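Local coordinates for leucine-rich repeat protein (Bacteroides thetaiotaomicron, PDB 4ECN) that is of unknown function but, as an extracellular protein built largely of leucine-rich repeats, probably binds other proteins, at residues A[502-507]-A[523-528]; A[453-458]-A[496-501]. All coordinates share one frame; numbering follows the deposited sequence.

Contact 1: residues A[502-507]-A[523-528]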
ATOM      1  N   PRO A 502       6.392 -12.495  -6.910  1.00 51.82           N
ATOM      2  CA  PRO A 502       6.143 -13.490  -7.959  1.00 50.94           C
ATOM      3  C   PRO A 502       7.148 -14.622  -8.099  1.00 55.83           C
ATOM      4  O   PRO A 502       6.726 -15.729  -8.450  1.00 56.90           O
ATOM      5  CB  PRO A 502       6.220 -12.671  -9.246  1.00 52.29           C
ATOM      6  CG  PRO A 502       5.958 -11.319  -8.882  1.00 56.75           C
ATOM      7  CD  PRO A 502       6.359 -11.124  -7.463  1.00 53.02           C
ATOM      8  N   ASN A 503       8.452 -14.346  -7.907  1.00 50.47           N
ATOM      9  CA  ASN A 503       9.516 -15.313  -8.190  1.00 49.41           C
ATOM     10  C   ASN A 503       9.934 -16.101  -6.956  1.00 52.43           C
ATOM     11  O   ASN A 503      10.914 -16.860  -6.996  1.00 53.19           O
ATOM     12  CB  ASN A 503      10.716 -14.557  -8.774  1.00 44.69           C
ATOM     13  CG  ASN A 503      10.314 -13.715  -9.966  1.00 50.76           C
ATOM     14  OD1 ASN A 503       9.362 -14.038 -10.694  1.00 41.64           O
ATOM     15  ND2 ASN A 503      10.952 -12.563 -10.134  1.00 38.57           N
HETATM   16  N   MSE A 504       9.157 -15.965  -5.887  1.00 47.69           N
HETATM   17  CA  MSE A 504       9.394 -16.642  -4.623  1.00 46.81           C
HETATM   18  C   MSE A 504       8.723 -18.011  -4.694  1.00 52.70           C
HETATM   19  O   MSE A 504       7.487 -18.089  -4.785  1.00 51.92           O
HETATM   20  CB  MSE A 504       8.861 -15.765  -3.497  1.00 47.25           C
HETATM   21  CG  MSE A 504       9.696 -15.829  -2.255  1.00 53.59           C
HETATM   22 SE   MSE A 504       9.012 -14.641  -0.906  0.75 59.41          SE
HETATM   23  CE  MSE A 504       7.156 -15.334  -0.716  1.00 55.44           C
ATOM     24  N   THR A 505       9.549 -19.088  -4.725  1.00 50.69           N
ATOM     25  CA  THR A 505       9.061 -20.463  -4.924  1.00 51.38           C
ATOM     26  C   THR A 505       8.701 -21.162  -3.613  1.00 55.99           C
ATOM     27  O   THR A 505       8.003 -22.182  -3.654  1.00 56.78           O
ATOM     28  CB  THR A 505      10.072 -21.303  -5.692  1.00 58.76           C
ATOM     29  OG1 THR A 505      11.343 -21.300  -5.026  1.00 64.47           O
ATOM     30  CG2 THR A 505      10.197 -20.853  -7.141  1.00 52.19           C
ATOM     31  N   GLN A 506       9.137 -20.609  -2.470  1.00 51.73           N
ATOM     32  CA  GLN A 506       8.793 -21.067  -1.118  1.00 51.36           C
ATOM     33  C   GLN A 506       8.968 -19.903  -0.131  1.00 55.15           C
ATOM     34  O   GLN A 506       9.531 -18.865  -0.493  1.00 54.86           O
ATOM     35  CB  GLN A 506       9.602 -22.304  -0.679  1.00 52.92           C
ATOM     36  CG  GLN A 506      11.083 -22.107  -0.497  1.00 45.81           C
ATOM     37  CD  GLN A 506      11.775 -23.425  -0.683  1.00 66.10           C
ATOM     38  OE1 GLN A 506      11.802 -24.012  -1.785  1.00 63.00           O
ATOM     39  NE2 GLN A 506      12.341 -23.929   0.394  1.00 55.07           N
ATOM     40  N   LEU A 507       8.480 -20.064   1.101  1.00 50.12           N
ATOM     41  CA  LEU A 507       8.647 -19.009   2.085  1.00 48.56           C
ATOM     42  C   LEU A 507      10.095 -19.016   2.547  1.00 55.08           C
ATOM     43  O   LEU A 507      10.677 -20.102   2.693  1.00 55.59           O
ATOM     44  CB  LEU A 507       7.673 -19.149   3.274  1.00 47.67           C
ATOM     45  CG  LEU A 507       6.180 -19.249   2.986  1.00 50.07           C
ATOM     46  CD1 LEU A 507       5.436 -19.531   4.250  1.00 50.35           C
ATOM     47  CD2 LEU A 507       5.641 -17.982   2.329  1.00 48.45           C
ATOM     48  N   ALA A 523       0.028 -13.326   1.009  1.00 43.19           N
ATOM     49  CA  ALA A 523      -0.896 -13.338  -0.120  1.00 43.41           C
ATOM     50  C   ALA A 523      -0.219 -12.976  -1.454  1.00 49.55           C
ATOM     51  O   ALA A 523       0.717 -12.174  -1.476  1.00 49.98           O
ATOM     52  CB  ALA A 523      -2.034 -12.363   0.145  1.00 43.34           C
ATOM     53  N   CYS A 524      -0.735 -13.565  -2.566  1.00 47.05           N
ATOM     54  CA  CYS A 524      -0.361 -13.370  -3.984  1.00 47.15           C
ATOM     55  C   CYS A 524       1.053 -13.909  -4.275  1.00 52.76           C
ATOM     56  O   CYS A 524       1.797 -13.346  -5.094  1.00 53.08           O
ATOM     57  CB  CYS A 524      -0.477 -11.903  -4.391  1.00 46.93           C
ATOM     58  SG  CYS A 524      -2.125 -11.193  -4.151  1.00 50.20           S
ATOM     59  N   ASN A 525       1.391 -15.031  -3.658  1.00 49.65           N
ATOM     60  CA  ASN A 525       2.674 -15.670  -3.878  1.00 49.93           C
ATOM     61  C   ASN A 525       2.417 -16.942  -4.674  1.00 57.42           C
ATOM     62  O   ASN A 525       2.779 -18.060  -4.281  1.00 59.21           O
ATOM     63  CB  ASN A 525       3.384 -15.894  -2.559  1.00 45.07           C
ATOM     64  CG  ASN A 525       3.875 -14.580  -2.003  1.00 58.57           C
ATOM     65  OD1 ASN A 525       4.333 -13.708  -2.739  1.00 45.83           O
ATOM     66  ND2 ASN A 525       3.788 -14.398  -0.694  1.00 51.73           N
ATOM     67  N   ARG A 526       1.805 -16.738  -5.850  1.00 53.35           N
ATOM     68  CA  ARG A 526       1.434 -17.802  -6.774  1.00 53.39           C
ATOM     69  C   ARG A 526       2.691 -18.451  -7.414  1.00 57.38           C
ATOM     70  O   ARG A 526       2.560 -19.363  -8.248  1.00 57.58           O
ATOM     71  CB  ARG A 526       0.467 -17.253  -7.820  1.00 51.67           C
ATOM     72  CG  ARG A 526      -0.922 -17.229  -7.240  1.00 56.13           C
ATOM     73  CD  ARG A 526      -1.915 -16.411  -8.002  1.00 65.48           C
ATOM     74  NE  ARG A 526      -3.265 -16.788  -7.576  1.00 72.25           N
ATOM     75  CZ  ARG A 526      -4.379 -16.316  -8.116  1.00 82.82           C
ATOM     76  NH1 ARG A 526      -4.322 -15.411  -9.087  1.00 64.61           N
ATOM     77  NH2 ARG A 526      -5.562 -16.740  -7.688  1.00 69.43           N
ATOM     78  N   GLY A 527       3.874 -18.032  -6.939  1.00 52.70           N
ATOM     79  CA  GLY A 527       5.157 -18.612  -7.311  1.00 53.01           C
ATOM     80  C   GLY A 527       5.359 -19.912  -6.549  1.00 57.07           C
ATOM     81  O   GLY A 527       6.067 -20.809  -7.012  1.00 58.66           O
ATOM     82  N   ILE A 528       4.712 -20.017  -5.363  1.00 50.83           N
ATOM     83  CA  ILE A 528       4.699 -21.191  -4.485  1.00 49.01           C
ATOM     84  C   ILE A 528       3.621 -22.155  -5.030  1.00 50.42           C
ATOM     85  O   ILE A 528       2.512 -21.727  -5.347  1.00 48.70           O
ATOM     86  CB  ILE A 528       4.450 -20.761  -3.002  1.00 50.93           C
ATOM     87  CG1 ILE A 528       5.381 -19.614  -2.555  1.00 50.00           C
ATOM     88  CG2 ILE A 528       4.563 -21.939  -2.057  1.00 53.05           C
ATOM     89  CD1 ILE A 528       5.032 -18.961  -1.223  1.00 45.33           C
TER
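Ile-528 lays its CG1-CD1 arm along the backbone of Met-504 to Leu-507, CG1 lying 3.4 Å from Met-504 O and CD1 ending 3.7 Å from Leu-507 CD2. The arm runs beside its own backbone N, anti to the carbonyl carbon (chi1 -50°), while CG2, on the other branch, sits near Thr-505 O. Leu-507 crosses it at about a right angle, its CD2 meeting the CD1 tip. Selenomethionine Met-504 turns at its last torsion and brings CE against the carboxamide of Asn-525, 3.5 Å from ND2, with Ile-528 CD1 slightly farther off. That carboxamide is fixed by its polar ends: ND2 gives a hydrogen bond to Leu-498 O and OD1 takes one from Cys-501 N, so the methyl packs on a group already bound to the neighbouring coil.

No hydrogen bond links the two segments. Weaker CA-H...O contacts appear instead, including Ile-528 CA to Thr-505 O at 3.5 Å with an angle of 156° at the hydrogen. Gly-527 CA faces the carbonyl oxygens of Pro-502 and Met-504, 3.5 Å from each, in two further contacts of this kind. The type I turn from Asn-525 to Ile-528, closed by Ile-528 N to Asn-525 O, presents this glycine and then leads toward helix 530-542, whose Leu-533 and Asp-536 also touch Ile-528. Successive coils stacked through the loops that follow their strands, with an inward asparagine bonding to backbone of the preceding coil, are characteristic of the leucine-rich repeat solenoid.

Contact 2: residues A[453-458]-A[496-501]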
ATOM      1  N   ILE A 453       8.228  -5.352   9.719  1.00 48.48           N
ATOM      2  CA  ILE A 453       9.002  -5.417   8.471  1.00 46.66           C
ATOM      3  C   ILE A 453       8.013  -5.776   7.325  1.00 48.85           C
ATOM      4  O   ILE A 453       7.257  -6.739   7.434  1.00 47.57           O
ATOM      5  CB  ILE A 453      10.252  -6.350   8.529  1.00 49.22           C
ATOM      6  CG1 ILE A 453      11.186  -6.108   7.337  1.00 48.87           C
ATOM      7  CG2 ILE A 453       9.926  -7.831   8.706  1.00 49.71           C
ATOM      8  CD1 ILE A 453      12.614  -6.510   7.575  1.00 56.75           C
ATOM      9  N   TYR A 454       7.989  -4.941   6.270  1.00 45.22           N
ATOM     10  CA  TYR A 454       7.118  -5.110   5.111  1.00 45.31           C
ATOM     11  C   TYR A 454       7.931  -5.216   3.819  1.00 48.86           C
ATOM     12  O   TYR A 454       8.774  -4.365   3.522  1.00 47.46           O
ATOM     13  CB  TYR A 454       6.113  -3.938   4.996  1.00 47.03           C
ATOM     14  CG  TYR A 454       4.788  -4.072   5.731  1.00 50.65           C
ATOM     15  CD1 TYR A 454       4.746  -4.271   7.104  1.00 53.34           C
ATOM     16  CD2 TYR A 454       3.583  -3.817   5.084  1.00 51.57           C
ATOM     17  CE1 TYR A 454       3.533  -4.341   7.793  1.00 53.63           C
ATOM     18  CE2 TYR A 454       2.364  -3.881   5.764  1.00 52.40           C
ATOM     19  CZ  TYR A 454       2.345  -4.118   7.125  1.00 58.32           C
ATOM     20  OH  TYR A 454       1.148  -4.207   7.803  1.00 58.35           O
ATOM     21  N   PHE A 455       7.698  -6.318   3.088  1.00 45.18           N
ATOM     22  CA  PHE A 455       8.214  -6.644   1.758  1.00 43.38           C
ATOM     23  C   PHE A 455       7.069  -6.880   0.864  1.00 48.52           C
ATOM     24  O   PHE A 455       6.194  -7.669   1.225  1.00 48.88           O
ATOM     25  CB  PHE A 455       9.107  -7.879   1.760  1.00 44.91           C
ATOM     26  CG  PHE A 455      10.237  -7.948   2.742  1.00 46.22           C
ATOM     27  CD1 PHE A 455      11.497  -7.472   2.405  1.00 49.42           C
ATOM     28  CD2 PHE A 455      10.081  -8.608   3.953  1.00 47.51           C
ATOM     29  CE1 PHE A 455      12.564  -7.592   3.291  1.00 50.96           C
ATOM     30  CE2 PHE A 455      11.145  -8.739   4.833  1.00 51.28           C
ATOM     31  CZ  PHE A 455      12.380  -8.220   4.502  1.00 50.17           C
ATOM     32  N   ALA A 456       7.025  -6.241  -0.294  1.00 45.35           N
ATOM     33  CA  ALA A 456       5.927  -6.504  -1.215  1.00 44.88           C
ATOM     34  C   ALA A 456       6.272  -6.057  -2.613  1.00 47.48           C
ATOM     35  O   ALA A 456       7.083  -5.148  -2.795  1.00 46.38           O
ATOM     36  CB  ALA A 456       4.646  -5.825  -0.748  1.00 45.33           C
ATOM     37  N   ASN A 457       5.659  -6.736  -3.599  1.00 44.49           N
ATOM     38  CA  ASN A 457       5.723  -6.493  -5.040  1.00 44.36           C
ATOM     39  C   ASN A 457       7.152  -6.367  -5.531  1.00 48.84           C
ATOM     40  O   ASN A 457       7.468  -5.444  -6.293  1.00 47.57           O
ATOM     41  CB  ASN A 457       4.949  -5.240  -5.376  1.00 44.36           C
ATOM     42  CG  ASN A 457       3.668  -5.099  -4.612  1.00 54.20           C
ATOM     43  OD1 ASN A 457       2.724  -5.870  -4.793  1.00 54.74           O
ATOM     44  ND2 ASN A 457       3.629  -4.121  -3.724  1.00 42.40           N
ATOM     45  N   SER A 458       8.012  -7.315  -5.076  1.00 47.31           N
ATOM     46  CA  SER A 458       9.439  -7.419  -5.400  1.00 47.92           C
ATOM     47  C   SER A 458       9.742  -8.672  -6.234  1.00 54.25           C
ATOM     48  O   SER A 458       9.075  -9.711  -6.075  1.00 54.89           O
ATOM     49  CB  SER A 458      10.277  -7.439  -4.125  1.00 51.17           C
ATOM     50  OG  SER A 458      10.314  -6.164  -3.499  1.00 61.77           O
ATOM     51  N   VAL A 496       5.170  -9.169   9.967  1.00 45.68           N
ATOM     52  CA  VAL A 496       5.922  -9.403   8.718  1.00 44.97           C
ATOM     53  C   VAL A 496       4.946  -9.497   7.576  1.00 49.69           C
ATOM     54  O   VAL A 496       3.900 -10.132   7.726  1.00 51.17           O
ATOM     55  CB  VAL A 496       6.846 -10.654   8.737  1.00 48.38           C
ATOM     56  CG1 VAL A 496       7.585 -10.819   7.411  1.00 47.41           C
ATOM     57  CG2 VAL A 496       7.837 -10.607   9.896  1.00 48.88           C
ATOM     58  N   GLU A 497       5.287  -8.859   6.440  1.00 44.59           N
ATOM     59  CA  GLU A 497       4.541  -8.921   5.192  1.00 43.13           C
ATOM     60  C   GLU A 497       5.485  -9.288   4.058  1.00 46.93           C
ATOM     61  O   GLU A 497       6.531  -8.661   3.877  1.00 46.46           O
ATOM     62  CB  GLU A 497       3.803  -7.612   4.883  1.00 43.63           C
ATOM     63  CG  GLU A 497       3.049  -7.607   3.553  1.00 45.52           C
ATOM     64  CD  GLU A 497       2.065  -6.464   3.380  1.00 72.27           C
ATOM     65  OE1 GLU A 497       1.056  -6.423   4.127  1.00 68.03           O
ATOM     66  OE2 GLU A 497       2.276  -5.638   2.463  1.00 71.96           O
ATOM     67  N   LEU A 498       5.099 -10.338   3.320  1.00 42.27           N
ATOM     68  CA  LEU A 498       5.721 -10.872   2.120  1.00 40.50           C
ATOM     69  C   LEU A 498       4.630 -11.017   1.083  1.00 43.15           C
ATOM     70  O   LEU A 498       4.213 -12.114   0.755  1.00 42.70           O
ATOM     71  CB  LEU A 498       6.441 -12.192   2.417  1.00 40.60           C
ATOM     72  CG  LEU A 498       7.900 -12.103   2.801  1.00 44.10           C
ATOM     73  CD1 LEU A 498       8.371 -13.411   3.330  1.00 45.58           C
ATOM     74  CD2 LEU A 498       8.761 -11.708   1.628  1.00 40.32           C
ATOM     75  N   TYR A 499       4.112  -9.886   0.627  1.00 41.21           N
ATOM     76  CA  TYR A 499       2.978  -9.783  -0.286  1.00 40.79           C
ATOM     77  C   TYR A 499       3.419  -9.728  -1.734  1.00 47.87           C
ATOM     78  O   TYR A 499       4.345  -8.997  -2.077  1.00 50.53           O
ATOM     79  CB  TYR A 499       2.170  -8.512   0.058  1.00 40.23           C
ATOM     80  CG  TYR A 499       0.948  -8.290  -0.805  1.00 41.01           C
ATOM     81  CD1 TYR A 499      -0.221  -9.010  -0.589  1.00 42.54           C
ATOM     82  CD2 TYR A 499       0.953  -7.349  -1.831  1.00 40.67           C
ATOM     83  CE1 TYR A 499      -1.331  -8.848  -1.410  1.00 42.33           C
ATOM     84  CE2 TYR A 499      -0.168  -7.148  -2.632  1.00 40.52           C
ATOM     85  CZ  TYR A 499      -1.315  -7.893  -2.410  1.00 49.26           C
ATOM     86  OH  TYR A 499      -2.435  -7.732  -3.203  1.00 53.75           O
ATOM     87  N   ASN A 500       2.727 -10.474  -2.583  1.00 43.01           N
ATOM     88  CA  ASN A 500       2.886 -10.466  -4.030  1.00 43.35           C
ATOM     89  C   ASN A 500       4.365 -10.414  -4.496  1.00 48.90           C
ATOM     90  O   ASN A 500       4.762  -9.435  -5.125  1.00 48.18           O
ATOM     91  CB  ASN A 500       2.120  -9.249  -4.601  1.00 42.73           C
ATOM     92  CG  ASN A 500       2.037  -9.155  -6.105  1.00 51.35           C
ATOM     93  OD1 ASN A 500       1.927 -10.163  -6.829  1.00 44.46           O
ATOM     94  ND2 ASN A 500       2.102  -7.928  -6.595  1.00 34.60           N
ATOM     95  N   CYS A 501       5.158 -11.471  -4.192  1.00 47.21           N
ATOM     96  CA  CYS A 501       6.555 -11.658  -4.625  1.00 47.62           C
ATOM     97  C   CYS A 501       6.549 -12.866  -5.613  1.00 55.02           C
ATOM     98  O   CYS A 501       6.457 -14.057  -5.242  1.00 55.35           O
ATOM     99  CB  CYS A 501       7.508 -11.821  -3.441  1.00 48.22           C
ATOM    100  SG  CYS A 501       7.640 -10.331  -2.385  1.00 51.80           S
TER
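Tyr-454 and Glu-497 meet on one face of two parallel strands, where Glu-497 CB sits over the tyrosine ring in a CH-pi contact, 3.9 Å from its centroid and close to the ring normal. With CG anti to the backbone N (chi1 178°), the glutamate extends across the ring and brings OE1 3.3 Å from Tyr-454 CE2, the carboxylate turned 45° from the ring plane. Farther along this face, Ala-456 CB packs on Tyr-499 CB and lies at the edge of the Tyr-499 ring. The other face is apolar: Ile-453 CG2 rests 3.7 Å from Val-496 CG2, and Phe-455 CB lies alongside Leu-498 CD2.

Backbone bonds hold these pairs in register. Ile-453 O and Phe-455 O accept from Glu-497 N and Tyr-499 N. In return, Phe-455 N donates to Glu-497 O at 2.7 Å, and Asn-457 N to Tyr-499 O. Where the strands end, the side chains take over: Asn-500 ND2 donates to a lone pair of Asn-457 OD1 at 2.8 Å, nearly straight, although the two amide planes stand 69° apart.

Residues from the loops after strand 351-353 and before strand 436-440 position these groups. His-357 ND1 hydrogen-bonds Glu-497 OE1 and would probably stabilise the buried carboxylate, while Asn-457 ND2 reaches Thr-356 O and Glu-359 OE1, and Gly-431 N binds Asn-500 OD1. On the apolar face, Phe-354 of the neighbouring coil meets Phe-455, the ring planes nearly parallel. Neighbouring strands in exact parallel register, with a polar and aromatic face opposite an apolar core face and joined by a beta-alpha-beta crossover through helix 475-480, form part of the parallel run of strands that lines a leucine-rich repeat solenoid.

Overall arrangement
Both contacts belong to the leucine-rich repeat region, their centres about 10 Å apart. Contact 2 comes first along the chain, pairing strands 452-456 and 495-499 of the long mixed sheet; contact 1 follows directly, joining the loop after strand 495-499 to the one after strand 519-521. Segment 502-507 continues from segment 496-501, so one coil takes part in both. They also touch: the Asn-525 carboxamide joins the two, and Pro-502 packs on Ser-458. Three successive strands and the loops that follow them are thus tied coil to coil, as expected for a solenoid extended by stacking of repeats.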